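Local coordinates for protein TetR/AcrR family transcriptional regulator (Bradyrhizobium diazoefficiens, PDB 6G8G) that probably represses transcription as a dimeric TetR-family regulator and responds to flavonoids such as genistein, which it binds in its helical C-terminal domain, at residues Leu172-Gly177 and Leu203-Lys208; Arg118-Glu123 and Val129-Phe134; Ala96-Ala101 and Ala194-Ile199; Gln148-Ala153 and Glu166-Phe171. All coordinates share one frame; numbering follows the deposited sequence.

Contact 1 (Leu172-Gly177 and Leu203-Lys208); sequences LSLVRG and LKFFLK
Leu174 meets Phe205 and Phe206 in the helical bundle through which TetR-family regulators typically dimerise; here helix 164-176 lies beside helix 192-210, and both also touch the second subunit. The tight part is small and entirely apolar. With CG lying beside its own backbone N (chi1 -71°), Leu174 holds out its two methyls, and its side chain crosses that of Phe205 at about a right angle. CD1 of Leu174 lies 3.9 Å from CD1 of Phe205, while CD2 of the same leucine is 4.0 Å from that ring carbon, so both methyls bear on the same ring carbon, from one side of the ring plane. Leu174 of the second subunit packs on Leu174, and Gln170 of the second subunit on Phe205, which buries this patch inside the dimer.

The other side is looser. Val175 makes no close contact with 203-208 and rests on Leu105 of helix 93-109. Farther round helix 192-210, Lys204 and Lys208 are exposed to solvent, although NZ of Lys208 does find Glu160 O of the second subunit. Gly177, the first residue after helix 164-176, has a positive phi, which favours glycine. Phe206 is met differently from Phe205: CD1 of Leu174 sits at its ring edge, near the ring plane, and comes within 4.2 Å of Phe206 CB.

Contact 2 (Arg118-Glu123 and Val129-Phe134); sequences RIIANE and VLARLF
Ile120 is the residue through which 118-123 touches Ala131 and Phe134, and the chain on either side of it serves other neighbours. Just before it, Ile119 packs elsewhere, on Trp31 and Phe34 of helix 23-37 and on Phe69 of helix 65-82. One residue on, Ile120 faces helix 128-137 and divides the work between its two branches. CG2, anti to the backbone N, lies 3.9 Å from CB of Ala131. The longer branch, with CG1 swung beside the backbone N (chi1 -65°), carries CD1 to 3.9 Å from CB of Phe134 and 4.0 Å from CG of that residue, so the methyl sits at the root of the ring and approaches it obliquely.

These are successive helices of the all-helical C-terminal domain of a TetR-type regulator, at the end that adjoins the N-terminal DNA-binding region. The side chain of Phe134 is about 8 Å from bound genistein and also touches Cys77 of helix 65-82, which places the contact close to both the ligand and that helix. Replacing Ile120 with an alanine removes both branches and would probably open a gap beside Ala131 and the base of Phe134, and also weaken the packing on Leu185 of the second subunit. Ala121 and Asn122 pack on Arg118 of the second subunit. Glu123 is buried, and its OE2 is matched by a salt bridge to Arg126 NH2 and a hydrogen bond from Ser40 OG.

Contact 3 (Ala96-Ala101 and Ala194-Ile199); sequences ALRDFA and AIEQEI
This is a helix-helix packing contact, partly buried, in which Ile199 of helix 192-210 sits against Ala101 and Arg98 of helix 93-109 within the C-terminal domain of the TetR-type fold. The short helical segments run at 124° to each other, with their axes 10.4 Å apart at closest approach. The chain comes closest at Ala101 and Ile199, whose CA atoms are 6.6 Å apart.

Ile199 does most of the touching. Its CG2, anti to the backbone N, is 3.9 Å from CB of Ala101, and CG1 of Ile199 is 4.0 Å from the same methyl. CG2 also reaches across to the aliphatic part of Arg98, whose CG is 4.0 Å away; the two side chains cross at about a right angle. With a serine in place of Ile199 the methyl of Ala101 and the stem of Arg98 would probably be left without their apolar partner. Phe171 and Val175 of helix 164-176 pack on Ala101 as well.

Toward the surface the character changes. Arg98 leaves its backbone extended and bends at chi3 (-58°), while Glu196 bends at chi2. OE1 of Glu196 comes within 4.0 Å of CD of Arg98, but the charged ends do not meet: Arg98 NE and Glu196 OE1 are 4.9 Å apart. Each charge is paired with a residue outside the two segments, Arg98 NH2 with Glu200 OE1 and Glu196 OE2 with Arg102 NE. Between Arg98 and Glu196 themselves, the opposite charges probably add only a weaker attraction at longer range.

Contact 4 (Gln148-Ala153 and Glu166-Phe171); sequences QFLEEA and EAANQF
Leu150 drives a single methyl, CD1, against the backbone joining Ala167 to Ala168. Its conformation explains the reach. The side chain leaves with CG anti to the carbonyl carbon (chi1 -62°) and CD1 is anti to CA (chi2 -178°), so this methyl is the far end of an extended chain aimed at helix 164-176. It comes to 3.6 Å from N of Ala168 and 3.8 Å from C of Ala167, resting on the peptide group itself. The two alanine methyls stand around it, CB of Ala167 3.9 Å and CB of Ala168 4.1 Å from Leu150 CD1.

Helices 139-155 and 164-176 follow each other in the chain and pack together in the helical C-terminal domain of this TetR-type regulator. Small side chains at 167 and 168 expose the helix backbone to the leucine, and the nearest CA atoms, those of Leu150 and Ala168, are 7.2 Å apart. Leu159 and Phe161, from the connection between the helices, also touch Leu150, and Ile143 and Leu146 continue the packing of helix 139-155 on Ala168.

Two phenylalanines flank the contact with their rings engaged elsewhere. Phe149 lies on Ala96 and Leu97 of helix 93-109. Phe171 starts out toward 148-153 but makes no close contact with it; its ring packs on Leu97 and Ala101 and meets Phe206 edge-to-face.

Contacts 1, 3 and 4 form one connected region: contacts 1 and 3 share helix 192-210, contacts 1 and 4 share helix 164-176, and Phe206 CZ of contact 1 lies 4.2 Å from Leu150 CD1 of contact 4. Contact 2 stands apart, its centre 27 to 29 Å from theirs, near the DNA-binding end. Contacts 1, 2 and 4 are buried, each centred on one aliphatic side chain, without charged groups or hydrogen bonds across them; in contact 4 the methyl rests on a peptide group. Contact 3 is partly buried and mixes an apolar centre with charged groups. It is also the one that no other subunit touches; segments of contacts 1, 2 and 4 all reach the second copy.

Contact 1 (Leu172-Gly177 and Leu203-Lys208)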
loop_
_atom_site.group_PDB
_atom_site.type_symbol
_atom_site.label_atom_id
_atom_site.label_comp_id
_atom_site.label_asym_id
_atom_site.label_seq_id
_atom_site.Cartn_x
_atom_site.Cartn_y
_atom_site.Cartn_z
ATOM N N LEU A 172 11.762 4.481 4.135
ATOM C CA LEU A 172 10.990 4.107 2.979
ATOM C C LEU A 172 9.513 4.427 3.158
ATOM O O LEU A 172 8.889 4.969 2.253
ATOM C CB LEU A 172 11.202 2.642 2.657
ATOM C CG LEU A 172 12.651 2.274 2.290
ATOM C CD1 LEU A 172 12.875 0.773 2.356
ATOM C CD2 LEU A 172 13.000 2.784 0.901
ATOM N N SER A 173 8.957 4.176 4.328
ATOM C CA SER A 173 7.591 4.630 4.591
ATOM C C SER A 173 7.435 6.148 4.418
ATOM O O SER A 173 6.450 6.582 3.869
ATOM C CB SER A 173 7.155 4.237 5.975
ATOM O OG SER A 173 7.255 2.831 6.078
ATOM N N LEU A 174 8.418 6.936 4.833
ATOM C CA LEU A 174 8.311 8.371 4.679
ATOM C C LEU A 174 8.299 8.810 3.229
ATOM O O LEU A 174 7.485 9.610 2.822
ATOM C CB LEU A 174 9.446 9.076 5.378
ATOM C CG LEU A 174 9.301 8.982 6.883
ATOM C CD1 LEU A 174 10.596 9.367 7.559
ATOM C CD2 LEU A 174 8.158 9.875 7.356
ATOM N N VAL A 175 9.204 8.263 2.455
ATOM C CA VAL A 175 9.443 8.681 1.093
ATOM C C VAL A 175 8.310 8.197 0.216
ATOM O O VAL A 175 7.878 8.864 -0.717
ATOM C CB VAL A 175 10.795 8.100 0.663
ATOM C CG1 VAL A 175 10.774 7.606 -0.763
ATOM C CG2 VAL A 175 11.864 9.145 0.840
ATOM N N ARG A 176 7.861 6.994 0.514
ATOM C CA ARG A 176 6.781 6.357 -0.230
ATOM C C ARG A 176 5.484 7.057 0.098
ATOM O O ARG A 176 4.673 7.301 -0.754
ATOM C CB ARG A 176 6.722 4.892 0.230
ATOM C CG ARG A 176 5.710 4.022 -0.439
ATOM C CD ARG A 176 5.949 2.583 -0.061
ATOM N NE ARG A 176 5.567 2.316 1.312
ATOM C CZ ARG A 176 6.354 1.797 2.243
ATOM N NH1 ARG A 176 7.606 1.485 1.982
ATOM N NH2 ARG A 176 5.882 1.582 3.450
ATOM N N GLY A 177 5.307 7.349 1.375
ATOM C CA GLY A 177 4.109 7.949 1.906
ATOM C C GLY A 177 2.846 7.349 1.364
ATOM O O GLY A 177 2.528 6.192 1.584
ATOM N N LEU A 203 13.160 12.797 3.258
ATOM C CA LEU A 203 14.528 12.822 3.695
ATOM C C LEU A 203 14.747 13.862 4.758
ATOM O O LEU A 203 15.435 13.621 5.724
ATOM C CB LEU A 203 15.394 13.160 2.502
ATOM C CG LEU A 203 16.856 13.388 2.780
ATOM C CD1 LEU A 203 17.444 12.147 3.425
ATOM C CD2 LEU A 203 17.579 13.713 1.484
ATOM N N LYS A 204 14.191 15.053 4.552
ATOM C CA LYS A 204 14.369 16.145 5.494
ATOM C C LYS A 204 13.929 15.647 6.851
ATOM O O LYS A 204 14.585 15.874 7.864
ATOM C CB LYS A 204 13.532 17.351 5.076
ATOM C CG LYS A 204 14.159 18.688 5.406
ATOM C CD LYS A 204 13.447 19.872 4.760
ATOM C CE LYS A 204 14.231 20.201 3.483
ATOM N NZ LYS A 204 13.763 21.385 2.724
ATOM N N PHE A 205 12.816 14.940 6.862
ATOM C CA PHE A 205 12.212 14.476 8.095
ATOM C C PHE A 205 13.028 13.365 8.724
ATOM O O PHE A 205 13.273 13.342 9.924
ATOM C CB PHE A 205 10.806 13.973 7.789
ATOM C CG PHE A 205 9.966 13.719 9.009
ATOM C CD1 PHE A 205 10.058 12.539 9.699
ATOM C CD2 PHE A 205 9.060 14.674 9.451
ATOM C CE1 PHE A 205 9.278 12.317 10.819
ATOM C CE2 PHE A 205 8.265 14.454 10.565
ATOM C CZ PHE A 205 8.371 13.272 11.248
ATOM N N PHE A 206 13.415 12.406 7.898
ATOM C CA PHE A 206 14.250 11.322 8.349
ATOM C C PHE A 206 15.508 11.834 9.023
ATOM O O PHE A 206 15.930 11.303 10.060
ATOM C CB PHE A 206 14.654 10.479 7.178
ATOM C CG PHE A 206 15.468 9.306 7.562
ATOM C CD1 PHE A 206 14.887 8.244 8.192
ATOM C CD2 PHE A 206 16.809 9.287 7.325
ATOM C CE1 PHE A 206 15.622 7.163 8.567
ATOM C CE2 PHE A 206 17.560 8.203 7.710
ATOM C CZ PHE A 206 16.962 7.137 8.329
ATOM N N LEU A 207 16.106 12.866 8.442
ATOM C CA LEU A 207 17.316 13.436 9.000
ATOM C C LEU A 207 17.028 14.253 10.281
ATOM O O LEU A 207 17.811 14.201 11.214
ATOM C CB LEU A 207 18.054 14.283 7.952
ATOM C CG LEU A 207 18.585 13.566 6.714
ATOM C CD1 LEU A 207 19.176 14.525 5.696
ATOM C CD2 LEU A 207 19.633 12.531 7.094
ATOM N N LYS A 208 15.932 15.017 10.327
ATOM C CA LYS A 208 15.523 15.678 11.577
ATOM C C LYS A 208 15.496 14.651 12.703
ATOM O O LYS A 208 16.050 14.881 13.742
ATOM C CB LYS A 208 14.162 16.383 11.470
ATOM C CG LYS A 208 14.230 17.898 11.350
ATOM C CD LYS A 208 12.848 18.473 10.975
ATOM C CE LYS A 208 11.875 18.552 12.174
ATOM N NZ LYS A 208 10.948 19.732 12.281
#

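Contact 2 (Arg118-Glu123 and Val129-Phe134)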
loop_
_atom_site.group_PDB
_atom_site.type_symbol
_atom_site.label_atom_id
_atom_site.label_comp_id
_atom_site.label_asym_id
_atom_site.label_seq_id
_atom_site.Cartn_x
_atom_site.Cartn_y
_atom_site.Cartn_z
ATOM N N ARG A 118 -0.948 -8.324 -8.184
ATOM C CA ARG A 118 -2.288 -8.625 -8.582
ATOM C C ARG A 118 -2.484 -10.122 -8.552
ATOM O O ARG A 118 -3.437 -10.614 -7.982
ATOM C CB ARG A 118 -2.571 -8.116 -9.976
ATOM C CG ARG A 118 -3.966 -7.620 -10.050
ATOM C CD ARG A 118 -4.226 -7.188 -11.469
ATOM N NE ARG A 118 -4.261 -5.725 -11.483
ATOM C CZ ARG A 118 -3.508 -4.923 -12.239
ATOM N NH1 ARG A 118 -2.646 -5.428 -13.144
ATOM N NH2 ARG A 118 -3.673 -3.599 -12.107
ATOM N N ILE A 119 -1.569 -10.835 -9.183
ATOM C CA ILE A 119 -1.664 -12.273 -9.267
ATOM C C ILE A 119 -1.697 -12.929 -7.901
ATOM O O ILE A 119 -2.529 -13.799 -7.683
ATOM C CB ILE A 119 -0.511 -12.865 -10.065
ATOM C CG1 ILE A 119 -0.675 -12.504 -11.531
ATOM C CG2 ILE A 119 -0.502 -14.376 -9.935
ATOM C CD1 ILE A 119 0.586 -12.723 -12.339
ATOM N N ILE A 120 -0.835 -12.497 -6.984
ATOM C CA ILE A 120 -0.826 -13.068 -5.651
ATOM C C ILE A 120 -2.074 -12.687 -4.809
ATOM O O ILE A 120 -2.663 -13.534 -4.100
ATOM C CB ILE A 120 0.435 -12.667 -4.909
ATOM C CG1 ILE A 120 1.615 -13.291 -5.608
ATOM C CG2 ILE A 120 0.370 -13.169 -3.467
ATOM C CD1 ILE A 120 2.921 -12.574 -5.347
ATOM N N ALA A 121 -2.462 -11.421 -4.878
ATOM C CA ALA A 121 -3.605 -10.948 -4.127
ATOM C C ALA A 121 -4.885 -11.651 -4.547
ATOM O O ALA A 121 -5.782 -11.849 -3.729
ATOM C CB ALA A 121 -3.764 -9.458 -4.323
ATOM N N ASN A 122 -4.977 -11.979 -5.828
ATOM C CA ASN A 122 -6.192 -12.539 -6.381
ATOM C C ASN A 122 -6.333 -13.992 -5.927
ATOM O O ASN A 122 -7.377 -14.604 -6.102
ATOM C CB ASN A 122 -6.278 -12.315 -7.911
ATOM C CG ASN A 122 -6.766 -10.907 -8.275
ATOM O OD1 ASN A 122 -6.565 -9.922 -7.548
ATOM N ND2 ASN A 122 -7.446 -10.812 -9.410
ATOM N N GLU A 123 -5.290 -14.533 -5.290
ATOM C CA GLU A 123 -5.363 -15.847 -4.688
ATOM C C GLU A 123 -5.997 -15.839 -3.284
ATOM O O GLU A 123 -6.220 -16.893 -2.687
ATOM C CB GLU A 123 -3.970 -16.485 -4.633
ATOM C CG GLU A 123 -3.429 -16.931 -5.995
ATOM C CD GLU A 123 -4.503 -17.494 -6.979
ATOM O OE1 GLU A 123 -4.656 -16.896 -8.046
ATOM O OE2 GLU A 123 -5.208 -18.499 -6.744
ATOM N N VAL A 129 2.943 -19.351 1.259
ATOM C CA VAL A 129 4.375 -19.533 1.112
ATOM C C VAL A 129 4.919 -18.735 -0.074
ATOM O O VAL A 129 5.953 -18.108 0.035
ATOM C CB VAL A 129 4.743 -21.018 1.007
ATOM C CG1 VAL A 129 6.226 -21.200 0.673
ATOM C CG2 VAL A 129 4.391 -21.699 2.316
ATOM N N LEU A 130 4.226 -18.758 -1.199
ATOM C CA LEU A 130 4.604 -17.909 -2.316
ATOM C C LEU A 130 4.466 -16.420 -1.978
ATOM O O LEU A 130 5.256 -15.593 -2.398
ATOM C CB LEU A 130 3.732 -18.202 -3.517
ATOM C CG LEU A 130 3.879 -19.582 -4.151
ATOM C CD1 LEU A 130 2.788 -19.787 -5.205
ATOM C CD2 LEU A 130 5.250 -19.692 -4.772
ATOM N N ALA A 131 3.434 -16.060 -1.246
ATOM C CA ALA A 131 3.223 -14.661 -0.917
ATOM C C ALA A 131 4.397 -14.184 -0.062
ATOM O O ALA A 131 4.931 -13.101 -0.249
ATOM C CB ALA A 131 1.912 -14.520 -0.195
ATOM N N ARG A 132 4.841 -15.010 0.866
ATOM C CA ARG A 132 5.979 -14.603 1.694
ATOM C C ARG A 132 7.268 -14.611 0.925
ATOM O O ARG A 132 8.149 -13.790 1.143
ATOM C CB ARG A 132 6.122 -15.490 2.906
ATOM C CG ARG A 132 7.162 -14.976 3.874
ATOM C CD ARG A 132 6.839 -15.405 5.287
ATOM N NE ARG A 132 5.826 -14.591 5.959
ATOM C CZ ARG A 132 6.008 -13.327 6.341
ATOM N NH1 ARG A 132 7.159 -12.685 6.089
ATOM N NH2 ARG A 132 5.022 -12.688 6.959
ATOM N N LEU A 133 7.385 -15.542 0.004
ATOM C CA LEU A 133 8.566 -15.583 -0.836
ATOM C C LEU A 133 8.711 -14.259 -1.611
ATOM O O LEU A 133 9.803 -13.732 -1.754
ATOM C CB LEU A 133 8.492 -16.760 -1.814
ATOM C CG LEU A 133 9.681 -16.820 -2.778
ATOM C CD1 LEU A 133 10.979 -17.012 -2.035
ATOM C CD2 LEU A 133 9.491 -17.908 -3.804
ATOM N N PHE A 134 7.602 -13.765 -2.137
ATOM C CA PHE A 134 7.627 -12.511 -2.838
ATOM C C PHE A 134 8.025 -11.379 -1.897
ATOM O O PHE A 134 8.933 -10.593 -2.192
ATOM C CB PHE A 134 6.269 -12.200 -3.477
ATOM C CG PHE A 134 6.163 -10.778 -3.926
ATOM C CD1 PHE A 134 6.770 -10.367 -5.105
ATOM C CD2 PHE A 134 5.546 -9.846 -3.139
ATOM C CE1 PHE A 134 6.707 -9.064 -5.511
ATOM C CE2 PHE A 134 5.466 -8.537 -3.552
ATOM C CZ PHE A 134 6.048 -8.149 -4.733
#

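Contact 3 (Ala96-Ala101 and Ala194-Ile199)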
loop_
_atom_site.group_PDB
_atom_site.type_symbol
_atom_site.label_atom_id
_atom_site.label_comp_id
_atom_site.label_asym_id
_atom_site.label_seq_id
_atom_site.Cartn_x
_atom_site.Cartn_y
_atom_site.Cartn_z
ATOM N N ALA A 96 23.304 10.231 -1.247
ATOM C CA ALA A 96 23.223 8.793 -1.342
ATOM C C ALA A 96 21.790 8.313 -1.080
ATOM O O ALA A 96 21.248 7.479 -1.827
ATOM C CB ALA A 96 24.178 8.167 -0.368
ATOM N N LEU A 97 21.184 8.850 -0.030
ATOM C CA LEU A 97 19.822 8.517 0.281
ATOM C C LEU A 97 18.902 9.030 -0.802
ATOM O O LEU A 97 17.930 8.368 -1.177
ATOM C CB LEU A 97 19.427 9.108 1.633
ATOM C CG LEU A 97 20.136 8.456 2.817
ATOM C CD1 LEU A 97 19.933 9.250 4.087
ATOM C CD2 LEU A 97 19.675 7.028 3.036
ATOM N N ARG A 98 19.188 10.224 -1.274
ATOM C CA ARG A 98 18.327 10.867 -2.217
ATOM C C ARG A 98 18.323 10.003 -3.441
ATOM O O ARG A 98 17.276 9.745 -4.033
ATOM C CB ARG A 98 18.801 12.300 -2.478
ATOM C CG ARG A 98 17.966 13.040 -3.489
ATOM C CD ARG A 98 18.327 14.514 -3.712
ATOM N NE ARG A 98 18.259 15.292 -2.485
ATOM C CZ ARG A 98 19.300 15.772 -1.821
ATOM N NH1 ARG A 98 20.550 15.576 -2.263
ATOM N NH2 ARG A 98 19.076 16.462 -0.711
ATOM N N ASP A 99 19.481 9.472 -3.800
ATOM C CA ASP A 99 19.576 8.654 -5.014
ATOM C C ASP A 99 18.837 7.299 -4.834
ATOM O O ASP A 99 18.128 6.827 -5.715
ATOM C CB ASP A 99 21.045 8.471 -5.397
ATOM C CG ASP A 99 21.231 7.633 -6.667
ATOM O OD1 ASP A 99 20.444 7.813 -7.633
ATOM O OD2 ASP A 99 22.145 6.773 -6.696
ATOM N N PHE A 100 18.978 6.709 -3.665
ATOM C CA PHE A 100 18.320 5.455 -3.395
ATOM C C PHE A 100 16.811 5.654 -3.431
ATOM O O PHE A 100 16.075 4.886 -4.045
ATOM C CB PHE A 100 18.772 4.936 -2.029
ATOM C CG PHE A 100 18.301 3.543 -1.727
ATOM C CD1 PHE A 100 19.061 2.449 -2.103
ATOM C CD2 PHE A 100 17.104 3.323 -1.086
ATOM C CE1 PHE A 100 18.641 1.160 -1.841
ATOM C CE2 PHE A 100 16.685 2.032 -0.809
ATOM C CZ PHE A 100 17.447 0.946 -1.195
ATOM N N ALA A 101 16.356 6.709 -2.768
ATOM C CA ALA A 101 14.953 7.037 -2.790
ATOM C C ALA A 101 14.457 7.194 -4.210
ATOM O O ALA A 101 13.429 6.651 -4.566
ATOM C CB ALA A 101 14.706 8.310 -2.013
ATOM N N ALA A 194 8.055 16.885 -9.098
ATOM C CA ALA A 194 7.153 16.485 -8.029
ATOM C C ALA A 194 7.781 15.344 -7.238
ATOM O O ALA A 194 7.594 15.245 -6.022
ATOM C CB ALA A 194 5.823 16.067 -8.609
ATOM N N ILE A 195 8.518 14.479 -7.936
ATOM C CA ILE A 195 9.215 13.388 -7.285
ATOM C C ILE A 195 10.320 13.885 -6.401
ATOM O O ILE A 195 10.475 13.379 -5.278
ATOM C CB ILE A 195 9.782 12.399 -8.289
ATOM C CG1 ILE A 195 8.637 11.642 -8.954
ATOM C CG2 ILE A 195 10.682 11.375 -7.597
ATOM C CD1 ILE A 195 9.019 10.969 -10.250
ATOM N N GLU A 196 11.090 14.852 -6.883
ATOM C CA GLU A 196 12.160 15.412 -6.047
ATOM C C GLU A 196 11.571 15.982 -4.772
ATOM O O GLU A 196 12.168 15.862 -3.723
ATOM C CB GLU A 196 12.951 16.512 -6.748
ATOM C CG GLU A 196 13.893 16.060 -7.863
ATOM C CD GLU A 196 14.752 14.842 -7.493
ATOM O OE1 GLU A 196 15.627 14.911 -6.575
ATOM O OE2 GLU A 196 14.545 13.798 -8.152
ATOM N N GLN A 197 10.386 16.592 -4.866
ATOM C CA GLN A 197 9.750 17.193 -3.709
ATOM C C GLN A 197 9.310 16.142 -2.703
ATOM O O GLN A 197 9.444 16.348 -1.496
ATOM C CB GLN A 197 8.572 18.052 -4.115
ATOM C CG GLN A 197 8.974 19.394 -4.673
ATOM C CD GLN A 197 7.844 20.119 -5.402
ATOM O OE1 GLN A 197 6.658 19.880 -5.170
ATOM N NE2 GLN A 197 8.225 21.022 -6.288
ATOM N N GLU A 198 8.785 15.040 -3.204
ATOM C CA GLU A 198 8.377 13.899 -2.363
ATOM C C GLU A 198 9.543 13.349 -1.579
ATOM O O GLU A 198 9.452 13.084 -0.365
ATOM C CB GLU A 198 7.778 12.777 -3.203
ATOM C CG GLU A 198 6.453 13.153 -3.876
ATOM C CD GLU A 198 5.356 13.572 -2.899
ATOM O OE1 GLU A 198 5.213 12.903 -1.880
ATOM O OE2 GLU A 198 4.631 14.560 -3.156
ATOM N N ILE A 199 10.662 13.237 -2.267
ATOM C CA ILE A 199 11.870 12.709 -1.668
ATOM C C ILE A 199 12.451 13.673 -0.676
ATOM O O ILE A 199 12.862 13.262 0.384
ATOM C CB ILE A 199 12.932 12.462 -2.737
ATOM C CG1 ILE A 199 12.510 11.297 -3.609
ATOM C CG2 ILE A 199 14.271 12.161 -2.098
ATOM C CD1 ILE A 199 13.376 11.146 -4.833
#

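Contact 4 (Gln148-Ala153 and Glu166-Phe171)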
loop_
_atom_site.group_PDB
_atom_site.type_symbol
_atom_site.label_atom_id
_atom_site.label_comp_id
_atom_site.label_asym_id
_atom_site.label_seq_id
_atom_site.Cartn_x
_atom_site.Cartn_y
_atom_site.Cartn_z
ATOM N N GLN A 148 21.808 -2.018 5.466
ATOM C CA GLN A 148 23.255 -2.170 5.519
ATOM C C GLN A 148 23.950 -0.845 5.277
ATOM O O GLN A 148 24.917 -0.498 5.949
ATOM C CB GLN A 148 23.734 -3.209 4.513
ATOM C CG GLN A 148 23.166 -4.599 4.791
ATOM C CD GLN A 148 23.599 -5.619 3.765
ATOM O OE1 GLN A 148 24.772 -5.701 3.425
ATOM N NE2 GLN A 148 22.649 -6.399 3.257
ATOM N N PHE A 149 23.437 -0.043 4.376
ATOM C CA PHE A 149 23.988 1.312 4.242
ATOM C C PHE A 149 23.813 2.125 5.527
ATOM O O PHE A 149 24.701 2.873 5.913
ATOM C CB PHE A 149 23.341 2.051 3.086
ATOM C CG PHE A 149 23.702 3.484 3.034
ATOM C CD1 PHE A 149 24.975 3.890 2.647
ATOM C CD2 PHE A 149 22.788 4.454 3.422
ATOM C CE1 PHE A 149 25.311 5.250 2.598
ATOM C CE2 PHE A 149 23.116 5.807 3.376
ATOM C CZ PHE A 149 24.371 6.204 2.956
ATOM N N LEU A 150 22.658 2.020 6.176
ATOM C CA LEU A 150 22.447 2.807 7.372
ATOM C C LEU A 150 23.379 2.356 8.498
ATOM O O LEU A 150 23.750 3.176 9.313
ATOM C CB LEU A 150 20.985 2.797 7.811
ATOM C CG LEU A 150 19.969 3.405 6.825
ATOM C CD1 LEU A 150 18.557 3.367 7.402
ATOM C CD2 LEU A 150 20.325 4.820 6.426
ATOM N N GLU A 151 23.775 1.086 8.546
ATOM C CA GLU A 151 24.754 0.652 9.556
ATOM C C GLU A 151 26.066 1.374 9.390
ATOM O O GLU A 151 26.695 1.752 10.377
ATOM C CB GLU A 151 25.055 -0.827 9.465
ATOM C CG GLU A 151 23.901 -1.732 9.830
ATOM C CD GLU A 151 24.363 -2.994 10.539
ATOM O OE1 GLU A 151 24.199 -4.107 9.951
ATOM O OE2 GLU A 151 24.892 -2.856 11.680
ATOM N N GLU A 152 26.479 1.554 8.138
ATOM C CA GLU A 152 27.732 2.243 7.834
ATOM C C GLU A 152 27.648 3.684 8.276
ATOM O O GLU A 152 28.560 4.200 8.898
ATOM C CB GLU A 152 28.029 2.245 6.340
ATOM C CG GLU A 152 28.317 0.895 5.704
ATOM C CD GLU A 152 29.359 0.114 6.514
ATOM O OE1 GLU A 152 30.571 0.480 6.575
ATOM O OE2 GLU A 152 28.930 -0.870 7.153
ATOM N N ALA A 153 26.544 4.334 7.937
ATOM C CA ALA A 153 26.320 5.723 8.348
ATOM C C ALA A 153 26.303 5.871 9.873
ATOM O O ALA A 153 26.866 6.831 10.423
ATOM C CB ALA A 153 25.036 6.244 7.761
ATOM N N GLU A 166 14.536 -1.226 11.216
ATOM C CA GLU A 166 13.507 -0.332 11.621
ATOM C C GLU A 166 13.734 0.996 10.927
ATOM O O GLU A 166 12.813 1.570 10.379
ATOM C CB GLU A 166 13.507 -0.205 13.153
ATOM C CG GLU A 166 12.422 0.699 13.746
ATOM C CD GLU A 166 12.277 0.588 15.261
ATOM O OE1 GLU A 166 13.240 0.944 16.003
ATOM O OE2 GLU A 166 11.191 0.118 15.690
ATOM N N ALA A 167 14.964 1.484 10.941
ATOM C CA ALA A 167 15.239 2.811 10.376
ATOM C C ALA A 167 15.077 2.808 8.881
ATOM O O ALA A 167 14.582 3.758 8.306
ATOM C CB ALA A 167 16.624 3.276 10.737
ATOM N N ALA A 168 15.493 1.736 8.245
ATOM C CA ALA A 168 15.338 1.637 6.808
ATOM C C ALA A 168 13.865 1.683 6.470
ATOM O O ALA A 168 13.437 2.387 5.561
ATOM C CB ALA A 168 15.966 0.351 6.298
ATOM N N ASN A 169 13.082 0.916 7.198
ATOM C CA ASN A 169 11.659 0.845 6.917
ATOM C C ASN A 169 10.984 2.199 7.135
ATOM O O ASN A 169 10.055 2.580 6.430
ATOM C CB ASN A 169 11.052 -0.235 7.787
ATOM C CG ASN A 169 9.596 -0.446 7.542
ATOM O OD1 ASN A 169 8.865 -0.372 8.477
ATOM N ND2 ASN A 169 9.178 -0.762 6.315
ATOM N N GLN A 170 11.493 2.956 8.083
ATOM C CA GLN A 170 10.927 4.248 8.359
ATOM C C GLN A 170 11.246 5.209 7.257
ATOM O O GLN A 170 10.380 5.946 6.798
ATOM C CB GLN A 170 11.438 4.750 9.689
ATOM C CG GLN A 170 10.789 3.987 10.824
ATOM C CD GLN A 170 11.516 4.141 12.145
ATOM O OE1 GLN A 170 12.725 4.379 12.195
ATOM N NE2 GLN A 170 10.770 4.005 13.233
ATOM N N PHE A 171 12.471 5.160 6.782
ATOM C CA PHE A 171 12.863 5.999 5.645
ATOM C C PHE A 171 11.984 5.747 4.432
ATOM O O PHE A 171 11.497 6.667 3.803
ATOM C CB PHE A 171 14.326 5.760 5.275
ATOM C CG PHE A 171 14.767 6.528 4.088
ATOM C CD1 PHE A 171 15.135 7.849 4.215
ATOM C CD2 PHE A 171 14.834 5.940 2.857
ATOM C CE1 PHE A 171 15.555 8.568 3.119
ATOM C CE2 PHE A 171 15.266 6.655 1.749
ATOM C CZ PHE A 171 15.622 7.966 1.878
#